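Local structure of aminopeptidase YwaD (Bacillus subtilis, 6HC6) at residues E69-A73 / T226-I230; L110-G116 / P184-L189; Q123-L129 / Q212-K218; K331-V337 / N385-P391; G342-W348 / L363-Q367. The protein is a secreted two-zinc aminopeptidase of the M28 family that removes N-terminal residues such as arginine, lysine and leucine from peptides. One frame throughout, in Å; residues are numbered along the deposited sequence.

Two sheets share the five contacts. Interactions 1, 4 and 5 reach the eight-stranded mixed sheet of the zinc peptidase fold, which has 363-367 as one of its outermost strands; interactions 2 and 3 both reach the sheet of the PA domain region and touch where Leu-111 packs on Leu-217. Interaction 1 closes a long chain loop that contains interactions 2 and 3, so the PA domain sheet is inserted between parts of the peptidase sheet, and interaction 2 brings a loop of this region close to the zinc site. Interactions 4 and 5 follow later in the chain, interaction 5 nested inside interaction 4, with centres about 12 Å apart. Interaction 3 is remote, its centre about 49 Å from that of interaction 5.

Interaction 1: E69-A73 / T226-I230; sequences EKKSA and TSQNI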
# COMPACT_ATOMS: atom_id res chain seq x y z
N GLU A 69 0.67 12.70 -5.46
CA GLU A 69 -0.41 11.75 -5.68
C GLU A 69 -1.50 12.37 -6.55
O GLU A 69 -2.06 11.70 -7.43
CB GLU A 69 -0.99 11.25 -4.35
CG GLU A 69 -1.93 10.04 -4.52
CD GLU A 69 -2.75 9.72 -3.29
OE1 GLU A 69 -2.88 8.52 -2.96
OE2 GLU A 69 -3.29 10.65 -2.65
N LYS A 70 -1.79 13.65 -6.35
CA LYS A 70 -2.81 14.30 -7.17
C LYS A 70 -2.36 14.40 -8.63
O LYS A 70 -3.16 14.15 -9.54
CB LYS A 70 -3.17 15.66 -6.58
CG LYS A 70 -4.25 15.51 -5.48
CD LYS A 70 -4.09 16.43 -4.29
CE LYS A 70 -4.83 15.88 -3.06
NZ LYS A 70 -6.29 15.63 -3.29
N LYS A 71 -1.09 14.74 -8.86
CA LYS A 71 -0.55 14.75 -10.21
C LYS A 71 -0.67 13.38 -10.85
O LYS A 71 -1.03 13.26 -12.03
CB LYS A 71 0.91 15.20 -10.18
CG LYS A 71 1.49 15.66 -11.50
CD LYS A 71 2.54 16.73 -11.27
CE LYS A 71 3.18 17.18 -12.58
NZ LYS A 71 4.22 16.21 -13.03
N SER A 72 -0.39 12.33 -10.08
CA SER A 72 -0.50 10.97 -10.59
C SER A 72 -1.94 10.63 -10.96
O SER A 72 -2.18 9.95 -11.96
CB SER A 72 0.02 9.97 -9.56
OG SER A 72 1.34 10.27 -9.20
N ALA A 73 -2.90 11.09 -10.16
CA ALA A 73 -4.30 10.84 -10.47
C ALA A 73 -4.69 11.48 -11.79
O ALA A 73 -5.41 10.87 -12.60
CB ALA A 73 -5.20 11.36 -9.34
N THR A 226 -6.79 15.02 1.52
CA THR A 226 -7.71 14.24 0.71
C THR A 226 -6.91 13.40 -0.27
O THR A 226 -5.80 13.75 -0.66
CB THR A 226 -8.69 15.12 -0.07
OG1 THR A 226 -7.97 15.91 -1.02
CG2 THR A 226 -9.46 16.03 0.86
N SER A 227 -7.50 12.28 -0.67
CA SER A 227 -6.93 11.48 -1.74
C SER A 227 -8.03 11.19 -2.75
O SER A 227 -9.12 11.77 -2.66
CB SER A 227 -6.33 10.19 -1.19
OG SER A 227 -5.68 9.46 -2.23
N GLN A 228 -7.77 10.32 -3.71
CA GLN A 228 -8.81 10.05 -4.70
C GLN A 228 -8.55 8.71 -5.36
O GLN A 228 -7.42 8.21 -5.39
CB GLN A 228 -8.90 11.16 -5.75
CG GLN A 228 -7.57 11.51 -6.41
CD GLN A 228 -6.64 12.26 -5.47
OE1 GLN A 228 -7.06 13.18 -4.77
NE2 GLN A 228 -5.38 11.82 -5.42
N ASN A 229 -9.63 8.14 -5.87
CA ASN A 229 -9.58 6.95 -6.70
C ASN A 229 -9.92 7.36 -8.12
O ASN A 229 -10.69 8.31 -8.34
CB ASN A 229 -10.58 5.89 -6.22
CG ASN A 229 -10.37 5.49 -4.78
OD1 ASN A 229 -9.24 5.35 -4.33
ND2 ASN A 229 -11.46 5.31 -4.04
N ILE A 230 -9.34 6.66 -9.09
CA ILE A 230 -9.62 6.91 -10.50
C ILE A 230 -10.26 5.66 -11.06
O ILE A 230 -9.65 4.59 -11.06
CB ILE A 230 -8.35 7.29 -11.27
CG1 ILE A 230 -7.68 8.49 -10.61
CG2 ILE A 230 -8.70 7.64 -12.72
CD1 ILE A 230 -6.57 8.12 -9.69
O HOH W 1 -3.85 12.97 -3.16
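Helix 69-73 runs nearly parallel to strand 226-230, their axes 21° apart and 8.8 Å at closest approach, with Lys-70 level with Ser-227 and Ala-73 with Ile-230. This is helix-on-sheet packing in an alpha/beta fold: helix 67-82 lies against a strand of the peptidase sheet that also pairs with strand 86-93. The upstream end of the contact is polar. Ser-227 OG donates to Glu-69 OE2 (2.7 Å), arriving from above the carboxylate plane. Gly-65 N also bonds OE2 and Ala-293 N takes OE1, so backbone donors further hold the buried carboxylate. The ammonium of Lys-70 is gripped by Thr-226 OG1 (2.8 Å) and by Gln-228 OE1 (3.0 Å), the latter met on a lone pair in the carbonyl plane; a weak third bond goes to Thr-226 O. Gln-228 CG sits between its backbone N and carbonyl carbon (chi1 51°), and with the bend at chi2 this folds the amide back toward the helix, its plane 80° from the carboxylate of Glu-69. Farther along, the contact turns apolar: Ala-73 CB touches Gln-228 CG at 3.8 Å and meets Ile-230 CD1 at 3.5 Å.

Interaction 2: L110-G116 / P184-L189; sequences LLQAASG and PMTPNL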
# COMPACT_ATOMS: atom_id res chain seq x y z
N LEU A 110 16.58 12.29 11.54
CA LEU A 110 15.48 12.11 10.61
C LEU A 110 14.41 11.21 11.21
O LEU A 110 14.72 10.21 11.87
CB LEU A 110 15.99 11.49 9.31
CG LEU A 110 16.96 12.34 8.52
CD1 LEU A 110 17.25 11.67 7.18
CD2 LEU A 110 16.37 13.72 8.32
N LEU A 111 13.14 11.55 10.97
CA LEU A 111 12.05 10.82 11.57
C LEU A 111 10.93 10.62 10.56
O LEU A 111 10.85 11.31 9.54
CB LEU A 111 11.50 11.56 12.81
CG LEU A 111 10.75 12.88 12.60
CD1 LEU A 111 9.26 12.68 12.31
CD2 LEU A 111 10.89 13.76 13.83
N GLN A 112 10.07 9.65 10.87
CA GLN A 112 8.79 9.51 10.18
C GLN A 112 7.72 9.45 11.25
O GLN A 112 7.80 8.61 12.16
CB GLN A 112 8.76 8.25 9.31
CG GLN A 112 9.31 8.47 7.92
CD GLN A 112 8.22 8.86 6.95
OE1 GLN A 112 7.49 8.01 6.46
NE2 GLN A 112 8.08 10.16 6.69
N ALA A 113 6.75 10.35 11.17
CA ALA A 113 5.72 10.45 12.18
C ALA A 113 4.59 9.49 11.86
O ALA A 113 4.26 9.26 10.70
CB ALA A 113 5.20 11.88 12.28
N ALA A 114 4.00 8.93 12.91
CA ALA A 114 2.93 7.96 12.73
C ALA A 114 1.62 8.68 12.45
O ALA A 114 1.20 9.57 13.20
CB ALA A 114 2.79 7.09 13.98
N SER A 115 0.96 8.31 11.36
CA SER A 115 -0.38 8.80 11.09
C SER A 115 -1.28 8.48 12.28
O SER A 115 -1.23 7.38 12.84
CB SER A 115 -0.92 8.18 9.80
OG SER A 115 -2.22 8.65 9.51
N GLY A 116 -2.08 9.46 12.68
CA GLY A 116 -2.96 9.29 13.82
C GLY A 116 -2.36 9.62 15.16
O GLY A 116 -3.02 9.39 16.19
N PRO A 184 14.34 6.25 8.09
CA PRO A 184 13.68 5.97 9.37
C PRO A 184 12.39 5.21 9.14
O PRO A 184 11.69 5.43 8.15
CB PRO A 184 13.42 7.37 9.95
CG PRO A 184 13.47 8.29 8.77
CD PRO A 184 14.49 7.69 7.84
N MET A 185 12.10 4.28 10.04
CA MET A 185 10.91 3.45 9.95
C MET A 185 9.66 4.26 10.28
O MET A 185 9.68 5.15 11.13
CB MET A 185 11.03 2.27 10.92
CG MET A 185 11.62 2.68 12.27
SD MET A 185 10.90 1.93 13.77
CE MET A 185 9.24 2.60 13.73
N THR A 186 8.56 3.93 9.61
CA THR A 186 7.26 4.51 9.97
C THR A 186 6.63 3.68 11.08
O THR A 186 6.44 2.47 10.90
CB THR A 186 6.35 4.53 8.75
OG1 THR A 186 6.98 5.27 7.69
CG2 THR A 186 5.03 5.19 9.09
N PRO A 187 6.32 4.26 12.24
CA PRO A 187 5.70 3.47 13.33
C PRO A 187 4.18 3.40 13.20
O PRO A 187 3.42 3.98 14.00
CB PRO A 187 6.15 4.24 14.58
CG PRO A 187 6.25 5.66 14.12
CD PRO A 187 6.70 5.62 12.67
N ASN A 188 3.73 2.65 12.19
CA ASN A 188 2.31 2.51 11.85
C ASN A 188 1.48 2.05 13.04
O ASN A 188 1.76 1.01 13.65
CB ASN A 188 2.18 1.53 10.68
CG ASN A 188 0.76 1.44 10.11
OD1 ASN A 188 -0.24 1.59 10.82
ND2 ASN A 188 0.67 1.18 8.81
N LEU A 189 0.43 2.80 13.35
CA LEU A 189 -0.38 2.56 14.55
C LEU A 189 -1.61 1.70 14.29
O LEU A 189 -2.54 1.70 15.11
CB LEU A 189 -0.78 3.91 15.17
CG LEU A 189 0.41 4.71 15.70
CD1 LEU A 189 -0.01 6.11 16.12
CD2 LEU A 189 1.05 3.98 16.88
O HOH W 2 -0.17 5.15 11.97
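The Pro-184 ring lies against the backbone at Leu-110 and Leu-111, its CB 3.7 Å from Leu-110 O and its CG 4.1 Å from Leu-110 CB. From there the loop 184-189 runs almost parallel to segment 110-116, in the PA domain region. Gln-112 bends at chi2 (-92°), which brings OE1 round to where it accepts a weak hydrogen bond from Thr-186 OG1 (3.0 Å), while its CB rests near Met-185 O, a buried carbonyl with no partner. With an alanine at Gln-112, Thr-186 OG1 would probably lose this acceptor and a gap would open beside Pro-184 O. Farther on, Ala-114 CB fits between Pro-187 CG (3.7 Å) and Leu-189 CD1 (3.7 Å), Pro-187 being the centre of an inverse gamma turn. A water joins Ser-115 O to Leu-189 N. The Thr-186 side chain lies about 7 Å from that of His-401, a zinc ligand, so this loop borders the active site. Apolar packing, one weak side-chain bond and one water bridge hold it, with no direct backbone bond to fix its register.

Interaction 3: Q123-L129 / Q212-K218; sequences QGLTAPL and QKEATLK
An antiparallel strand pair of the PA domain sheet makes this contact: strand 125-129 lies against strand 214-218, which also pairs with strand 97-104. Leu-125 and Leu-217 form a hydrogen-bonded pair, Leu-125 N to Leu-217 O being 2.7 Å, and Ala-127 and Ala-215 form the next with longer bonds. Leu-129 N then reaches Lys-213 O (2.8 Å) in a straight N-H bond (170°). Thr-126 and Thr-216 face each other in the non-hydrogen-bonded pair between, OG1 to OG1; at 2.5 Å the bond is so short that its length is doubtful. At Gly-124 a CB would run into Lys-218 CG. Leu-129 CG lies anti to the carbonyl carbon (chi1 -71°), which lays CD2 by Ala-215 CB (3.9 Å) and CD1 by Gln-212 O (3.6 Å). Shortening Leu-129 to an alanine would probably open a gap beside Ala-215 CB. Ala-215 and Leu-217 both rest on Leu-102. The backbone ladder thus sets the register, while the face carrying Leu-125, Ala-127, Ala-215 and Leu-217 is apolar, unlike that of the threonine pair.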
# COMPACT_ATOMS: atom_id res chain seq x y z
N GLN A 123 6.80 25.73 18.99
CA GLN A 123 8.09 25.78 19.65
C GLN A 123 8.67 24.39 19.89
O GLN A 123 9.86 24.26 20.19
CB GLN A 123 7.97 26.53 20.98
CG GLN A 123 7.00 25.89 21.99
CD GLN A 123 5.54 26.27 21.76
OE1 GLN A 123 5.18 26.78 20.70
NE2 GLN A 123 4.71 26.03 22.76
N GLY A 124 7.85 23.35 19.78
CA GLY A 124 8.31 21.99 19.95
C GLY A 124 8.15 21.48 21.37
O GLY A 124 7.93 22.23 22.33
N LEU A 125 8.28 20.16 21.50
CA LEU A 125 8.18 19.47 22.78
C LEU A 125 9.58 19.05 23.22
O LEU A 125 10.21 18.20 22.58
CB LEU A 125 7.26 18.26 22.65
CG LEU A 125 7.36 17.25 23.80
CD1 LEU A 125 6.81 17.87 25.05
CD2 LEU A 125 6.62 15.96 23.44
N THR A 126 10.07 19.64 24.31
CA THR A 126 11.33 19.24 24.92
C THR A 126 11.04 18.57 26.25
O THR A 126 10.29 19.11 27.07
CB THR A 126 12.25 20.45 25.13
OG1 THR A 126 12.55 21.05 23.87
CG2 THR A 126 13.55 20.01 25.78
N ALA A 127 11.61 17.39 26.46
CA ALA A 127 11.39 16.64 27.69
C ALA A 127 12.54 15.66 27.86
O ALA A 127 13.21 15.30 26.88
CB ALA A 127 10.04 15.91 27.66
N PRO A 128 12.79 15.20 29.09
CA PRO A 128 13.81 14.17 29.28
C PRO A 128 13.45 12.91 28.52
O PRO A 128 12.28 12.65 28.21
CB PRO A 128 13.79 13.93 30.80
CG PRO A 128 13.14 15.15 31.39
CD PRO A 128 12.14 15.59 30.36
N LEU A 129 14.47 12.12 28.20
CA LEU A 129 14.27 10.82 27.56
C LEU A 129 14.16 9.72 28.61
O LEU A 129 14.87 9.73 29.62
CB LEU A 129 15.43 10.53 26.62
CG LEU A 129 15.48 11.36 25.34
CD1 LEU A 129 16.89 11.38 24.78
CD2 LEU A 129 14.50 10.81 24.32
N GLN A 212 21.45 9.90 25.77
CA GLN A 212 21.24 11.34 25.92
C GLN A 212 20.21 11.63 27.00
O GLN A 212 19.36 10.80 27.33
CB GLN A 212 20.80 11.98 24.61
CG GLN A 212 21.61 11.59 23.38
CD GLN A 212 23.09 11.83 23.55
OE1 GLN A 212 23.50 12.77 24.24
NE2 GLN A 212 23.90 10.99 22.92
N LYS A 213 20.28 12.86 27.53
CA LYS A 213 19.39 13.24 28.62
C LYS A 213 18.00 13.63 28.14
O LYS A 213 17.00 13.27 28.76
CB LYS A 213 20.02 14.38 29.42
CG LYS A 213 21.31 13.98 30.13
CD LYS A 213 21.04 13.07 31.30
CE LYS A 213 22.23 13.02 32.24
NZ LYS A 213 23.51 12.89 31.47
N GLU A 214 17.91 14.39 27.05
CA GLU A 214 16.62 14.94 26.63
C GLU A 214 16.63 15.15 25.12
O GLU A 214 17.67 15.13 24.47
CB GLU A 214 16.32 16.26 27.36
CG GLU A 214 17.22 17.40 26.92
CD GLU A 214 17.23 18.57 27.88
OE1 GLU A 214 16.84 18.40 29.06
OE2 GLU A 214 17.64 19.67 27.45
N ALA A 215 15.44 15.38 24.58
CA ALA A 215 15.27 15.57 23.15
C ALA A 215 14.16 16.59 22.92
O ALA A 215 13.32 16.84 23.79
CB ALA A 215 14.95 14.25 22.45
N THR A 216 14.17 17.19 21.74
CA THR A 216 13.14 18.13 21.32
C THR A 216 12.50 17.66 20.03
O THR A 216 13.21 17.45 19.03
CB THR A 216 13.69 19.54 21.13
OG1 THR A 216 14.25 20.02 22.36
CG2 THR A 216 12.59 20.48 20.67
N LEU A 217 11.18 17.54 20.03
CA LEU A 217 10.41 17.10 18.88
C LEU A 217 9.58 18.27 18.38
O LEU A 217 8.92 18.95 19.18
CB LEU A 217 9.53 15.92 19.27
CG LEU A 217 9.03 14.95 18.22
CD1 LEU A 217 10.18 14.12 17.69
CD2 LEU A 217 8.02 14.05 18.89
N LYS A 218 9.64 18.54 17.08
CA LYS A 218 8.80 19.54 16.43
C LYS A 218 7.99 18.84 15.35
O LYS A 218 8.57 18.31 14.40
CB LYS A 218 9.62 20.68 15.84
CG LYS A 218 10.45 21.46 16.85
CD LYS A 218 11.05 22.73 16.25
CE LYS A 218 12.02 23.38 17.24
NZ LYS A 218 12.73 24.56 16.66
O HOH W 3 17.74 9.36 29.60

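Interaction 4: K331-V337 / N385-P391; sequences KASELYV and NFIWGDP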
# COMPACT_ATOMS: atom_id res chain seq x y z
N LYS A 331 15.42 -13.46 -6.94
CA LYS A 331 14.79 -14.56 -6.21
C LYS A 331 13.27 -14.60 -6.34
O LYS A 331 12.67 -15.63 -6.02
CB LYS A 331 15.18 -14.48 -4.75
CG LYS A 331 16.66 -14.78 -4.57
CD LYS A 331 17.14 -14.56 -3.16
CE LYS A 331 16.47 -15.53 -2.21
NZ LYS A 331 17.49 -16.30 -1.42
N ALA A 332 12.63 -13.51 -6.77
CA ALA A 332 11.16 -13.41 -6.72
C ALA A 332 10.54 -13.99 -7.99
O ALA A 332 9.91 -13.31 -8.79
CB ALA A 332 10.73 -11.96 -6.50
N SER A 333 10.71 -15.31 -8.12
CA SER A 333 10.39 -16.05 -9.34
C SER A 333 8.98 -16.63 -9.33
O SER A 333 8.55 -17.17 -10.36
CB SER A 333 11.40 -17.18 -9.52
OG SER A 333 11.20 -18.17 -8.53
N GLU A 334 8.27 -16.55 -8.21
CA GLU A 334 6.95 -17.16 -8.07
C GLU A 334 5.89 -16.07 -8.04
O GLU A 334 6.03 -15.08 -7.32
CB GLU A 334 6.88 -18.00 -6.80
CG GLU A 334 5.66 -18.89 -6.68
CD GLU A 334 5.76 -20.16 -7.52
OE1 GLU A 334 4.79 -20.95 -7.52
OE2 GLU A 334 6.81 -20.39 -8.15
N LEU A 335 4.82 -16.24 -8.82
CA LEU A 335 3.72 -15.29 -8.83
C LEU A 335 2.65 -15.82 -7.89
O LEU A 335 2.04 -16.85 -8.15
CB LEU A 335 3.18 -15.06 -10.24
CG LEU A 335 2.09 -13.99 -10.33
CD1 LEU A 335 2.62 -12.59 -9.95
CD2 LEU A 335 1.45 -13.97 -11.71
N TYR A 336 2.43 -15.11 -6.79
CA TYR A 336 1.47 -15.52 -5.78
C TYR A 336 0.11 -14.89 -6.02
O TYR A 336 0.01 -13.73 -6.44
CB TYR A 336 1.97 -15.13 -4.38
CG TYR A 336 3.08 -16.03 -3.95
CD1 TYR A 336 2.81 -17.32 -3.49
CD2 TYR A 336 4.40 -15.63 -4.05
CE1 TYR A 336 3.85 -18.17 -3.10
CE2 TYR A 336 5.44 -16.48 -3.68
CZ TYR A 336 5.15 -17.74 -3.20
OH TYR A 336 6.18 -18.58 -2.84
N VAL A 337 -0.93 -15.67 -5.75
CA VAL A 337 -2.32 -15.23 -5.74
C VAL A 337 -2.76 -15.27 -4.28
O VAL A 337 -3.02 -16.35 -3.73
CB VAL A 337 -3.21 -16.12 -6.63
CG1 VAL A 337 -4.65 -15.63 -6.59
CG2 VAL A 337 -2.69 -16.13 -8.05
N ASN A 385 -4.97 -10.78 -4.58
CA ASN A 385 -3.87 -9.89 -4.87
C ASN A 385 -2.72 -10.65 -5.54
O ASN A 385 -2.34 -11.62 -5.04
CB ASN A 385 -3.38 -9.26 -3.59
CG ASN A 385 -2.26 -8.30 -3.83
OD1 ASN A 385 -2.25 -7.59 -4.75
ND2 ASN A 385 -1.32 -8.32 -2.95
N PHE A 386 -2.23 -10.18 -6.67
CA PHE A 386 -1.15 -10.78 -7.40
C PHE A 386 0.17 -10.08 -7.06
O PHE A 386 0.26 -8.91 -7.16
CB PHE A 386 -1.41 -10.72 -8.89
CG PHE A 386 -2.61 -11.48 -9.36
CD1 PHE A 386 -3.85 -10.96 -9.20
CD2 PHE A 386 -2.50 -12.70 -9.94
CE1 PHE A 386 -4.96 -11.64 -9.61
CE2 PHE A 386 -3.59 -13.39 -10.35
CZ PHE A 386 -4.83 -12.86 -10.20
N ILE A 387 1.19 -10.86 -6.75
CA ILE A 387 2.48 -10.29 -6.31
C ILE A 387 3.57 -11.34 -6.51
O ILE A 387 3.34 -12.54 -6.29
CB ILE A 387 2.38 -9.81 -4.84
CG1 ILE A 387 3.72 -9.31 -4.31
CG2 ILE A 387 1.83 -10.91 -3.96
CD1 ILE A 387 3.60 -8.64 -2.95
N TRP A 388 4.76 -10.90 -6.95
CA TRP A 388 5.88 -11.83 -7.06
C TRP A 388 6.49 -12.07 -5.69
O TRP A 388 6.53 -11.18 -4.84
CB TRP A 388 6.98 -11.31 -8.00
CG TRP A 388 6.62 -11.18 -9.43
CD1 TRP A 388 6.32 -10.02 -10.11
CD2 TRP A 388 6.54 -12.24 -10.39
NE1 TRP A 388 6.05 -10.30 -11.44
CE2 TRP A 388 6.17 -11.65 -11.63
CE3 TRP A 388 6.73 -13.62 -10.33
CZ2 TRP A 388 6.01 -12.41 -12.79
CZ3 TRP A 388 6.56 -14.37 -11.48
CH2 TRP A 388 6.20 -13.77 -12.69
N GLY A 389 7.01 -13.28 -5.50
CA GLY A 389 7.64 -13.61 -4.24
C GLY A 389 8.69 -14.68 -4.41
O GLY A 389 8.72 -15.40 -5.41
N ASP A 390 9.59 -14.75 -3.44
CA ASP A 390 10.56 -15.83 -3.37
C ASP A 390 9.82 -17.16 -3.30
O ASP A 390 9.09 -17.38 -2.32
CB ASP A 390 11.44 -15.63 -2.13
CG ASP A 390 12.55 -16.63 -2.02
OD1 ASP A 390 12.46 -17.70 -2.63
OD2 ASP A 390 13.51 -16.34 -1.27
N PRO A 391 9.98 -18.07 -4.27
CA PRO A 391 9.23 -19.33 -4.21
C PRO A 391 9.53 -20.13 -2.96
O PRO A 391 8.69 -20.94 -2.54
CB PRO A 391 9.69 -20.08 -5.47
CG PRO A 391 11.07 -19.59 -5.69
CD PRO A 391 11.01 -18.11 -5.33
O HOH W 4 15.43 -17.74 -0.36
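Asn-385 O lies 3.7 Å from Val-337 CA, while the Asn-385 amide turns elsewhere: its OD1 accepts from Asn-321 ND2 and its side chain touches the zinc ligand Asp-323. Phe-386 lies alongside Val-337, pointing the same way, with CE2 3.7 Å from Val-337 CG2; side chains of helices 346-358 and 412-430 touch Phe-386 as well. Ile-387 exchanges two backbone bonds with Tyr-336, the one from Tyr-336 N to Ile-387 O being 2.8 Å. Trp-388 holds CG anti to the carbonyl carbon (chi1 -66°), which brings one face of the indole against Leu-335: Leu-335 CB stands 4.0 Å from the centroid of the six-membered ring, a CH-pi contact, and Leu-335 CD1 also lies over the indole. Arg-414 makes a cation-pi contact with the same indole. These antiparallel strands, 334-339 and 382-389, are neighbours in the central peptidase sheet, and the pairing ends in a classic beta bulge, Ser-333 and Glu-334 both facing Gly-389. Gly-389 N bonds Glu-334 O (2.7 Å); a CB there would clash with Tyr-336 CE2, since the glycine sits at the edge of that ring, near its plane. Asp-390 lies beside Lys-331 in a long salt bridge, OD2 to NZ 4.0 Å, and its OD1 accepts from Glu-392 N. Pro-391 packs its CB on Glu-334 CB (3.7 Å) and sets CG 3.2 Å from Ser-333 OG.

Interaction 5: G342-W348 / L363-Q367; sequences GQSNYVW and LSLTQ
Trp-348 lays its indole flat on Leu-365: Leu-365 CB stands 3.6 Å from the centroid of the six-membered ring and only 3° off its normal, a CH-pi contact centred over the face. Leu-363 reaches the far end of the same ring, its CD2 3.6 Å from Trp-348 CZ3, the two side chains sliding past each other in opposite directions. CG of Trp-348 is anti to its backbone nitrogen (chi1 175°), which swings the indole off the helix toward the strand. Beyond this pair, Leu-365 CD2 fills the bend of the loop, 3.7 Å from Gly-342 O and 3.7 Å from Ser-344 N. At Gly-342 the backbone phi is positive (74°), favouring glycine, and Gln-367 CG rests 3.6 Å from Gly-342 N while its NE2 bonds Leu-340 O. The next layer fixes the helix start. Asn-345 is the N-cap, its OD1 accepting from Trp-348 N (3.3 Å) and, more weakly, from Val-347 N; its ND2 is held by Ser-383 O. The contact thus packs the opening turn of helix 346-358 on strand 363-367 within a beta-alpha-beta crossover that starts from strand 334-339. With no hydrogen bond between the two segments, their fit rests on dispersion and on the CH-pi contact of Leu-365 with the indole face, and the capped turn probably keeps the indole in place.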
# COMPACT_ATOMS: atom_id res chain seq x y z
N GLY A 342 -6.73 -17.61 2.27
CA GLY A 342 -5.91 -18.65 1.68
C GLY A 342 -6.68 -19.68 0.89
O GLY A 342 -6.08 -20.65 0.42
N GLN A 343 -7.99 -19.52 0.74
CA GLN A 343 -8.82 -20.48 0.05
C GLN A 343 -9.01 -20.09 -1.40
O GLN A 343 -8.87 -18.92 -1.78
CB GLN A 343 -10.19 -20.59 0.73
CG GLN A 343 -10.13 -20.85 2.21
CD GLN A 343 -9.10 -21.91 2.57
OE1 GLN A 343 -9.14 -23.03 2.05
NE2 GLN A 343 -8.16 -21.56 3.45
N SER A 344 -9.34 -21.08 -2.22
CA SER A 344 -9.66 -20.83 -3.61
C SER A 344 -10.88 -19.92 -3.71
O SER A 344 -11.71 -19.86 -2.79
CB SER A 344 -9.90 -22.15 -4.34
OG SER A 344 -10.32 -21.95 -5.67
N ASN A 345 -10.98 -19.19 -4.81
CA ASN A 345 -12.20 -18.46 -5.15
C ASN A 345 -12.18 -18.24 -6.66
O ASN A 345 -11.33 -18.78 -7.37
CB ASN A 345 -12.33 -17.17 -4.34
CG ASN A 345 -11.19 -16.19 -4.57
OD1 ASN A 345 -10.59 -16.18 -5.64
ND2 ASN A 345 -10.91 -15.35 -3.56
N TYR A 346 -13.13 -17.44 -7.16
CA TYR A 346 -13.24 -17.25 -8.60
C TYR A 346 -11.96 -16.67 -9.20
O TYR A 346 -11.63 -17.00 -10.35
CB TYR A 346 -14.43 -16.35 -8.91
CG TYR A 346 -15.76 -17.08 -8.89
CD1 TYR A 346 -15.81 -18.46 -8.99
CD2 TYR A 346 -16.95 -16.38 -8.77
CE1 TYR A 346 -17.04 -19.14 -9.00
CE2 TYR A 346 -18.18 -17.05 -8.77
CZ TYR A 346 -18.21 -18.43 -8.87
OH TYR A 346 -19.42 -19.11 -8.87
N VAL A 347 -11.23 -15.82 -8.47
CA VAL A 347 -9.97 -15.27 -8.99
C VAL A 347 -8.95 -16.38 -9.19
O VAL A 347 -8.27 -16.46 -10.23
CB VAL A 347 -9.41 -14.19 -8.04
CG1 VAL A 347 -8.20 -13.54 -8.67
CG2 VAL A 347 -10.44 -13.17 -7.68
N TRP A 348 -8.79 -17.24 -8.18
CA TRP A 348 -7.86 -18.35 -8.33
C TRP A 348 -8.27 -19.27 -9.47
O TRP A 348 -7.42 -19.68 -10.28
CB TRP A 348 -7.76 -19.12 -7.01
CG TRP A 348 -6.90 -20.33 -7.15
CD1 TRP A 348 -7.30 -21.63 -7.03
CD2 TRP A 348 -5.51 -20.36 -7.47
NE1 TRP A 348 -6.24 -22.47 -7.25
CE2 TRP A 348 -5.12 -21.72 -7.52
CE3 TRP A 348 -4.54 -19.38 -7.72
CZ2 TRP A 348 -3.82 -22.12 -7.81
CZ3 TRP A 348 -3.24 -19.77 -8.01
CH2 TRP A 348 -2.90 -21.13 -8.04
N LEU A 363 2.74 -20.34 -10.55
CA LEU A 363 1.61 -19.68 -9.90
C LEU A 363 1.26 -20.44 -8.63
O LEU A 363 1.09 -21.66 -8.65
CB LEU A 363 0.40 -19.64 -10.85
CG LEU A 363 -0.74 -18.69 -10.48
CD1 LEU A 363 -0.30 -17.26 -10.71
CD2 LEU A 363 -1.99 -18.99 -11.29
N SER A 364 1.15 -19.72 -7.52
CA SER A 364 0.82 -20.33 -6.24
C SER A 364 -0.31 -19.57 -5.57
O SER A 364 -0.32 -18.34 -5.55
CB SER A 364 2.04 -20.37 -5.30
OG SER A 364 3.02 -21.28 -5.79
N LEU A 365 -1.28 -20.31 -5.04
CA LEU A 365 -2.29 -19.74 -4.18
C LEU A 365 -1.76 -19.69 -2.75
O LEU A 365 -1.14 -20.65 -2.28
CB LEU A 365 -3.57 -20.58 -4.23
CG LEU A 365 -4.71 -20.20 -3.28
CD1 LEU A 365 -5.32 -18.87 -3.67
CD2 LEU A 365 -5.78 -21.29 -3.26
N THR A 366 -2.02 -18.59 -2.06
CA THR A 366 -1.57 -18.48 -0.68
C THR A 366 -2.46 -17.50 0.06
O THR A 366 -3.32 -16.83 -0.53
CB THR A 366 -0.10 -18.07 -0.64
OG1 THR A 366 0.40 -18.26 0.69
CG2 THR A 366 0.04 -16.60 -1.07
N GLN A 367 -2.28 -17.43 1.37
CA GLN A 367 -3.01 -16.46 2.18
C GLN A 367 -2.23 -15.15 2.22
O GLN A 367 -1.00 -15.14 2.36
CB GLN A 367 -3.24 -16.98 3.60
CG GLN A 367 -4.21 -16.14 4.44
CD GLN A 367 -3.57 -14.89 5.03
OE1 GLN A 367 -2.36 -14.85 5.29
NE2 GLN A 367 -4.37 -13.85 5.24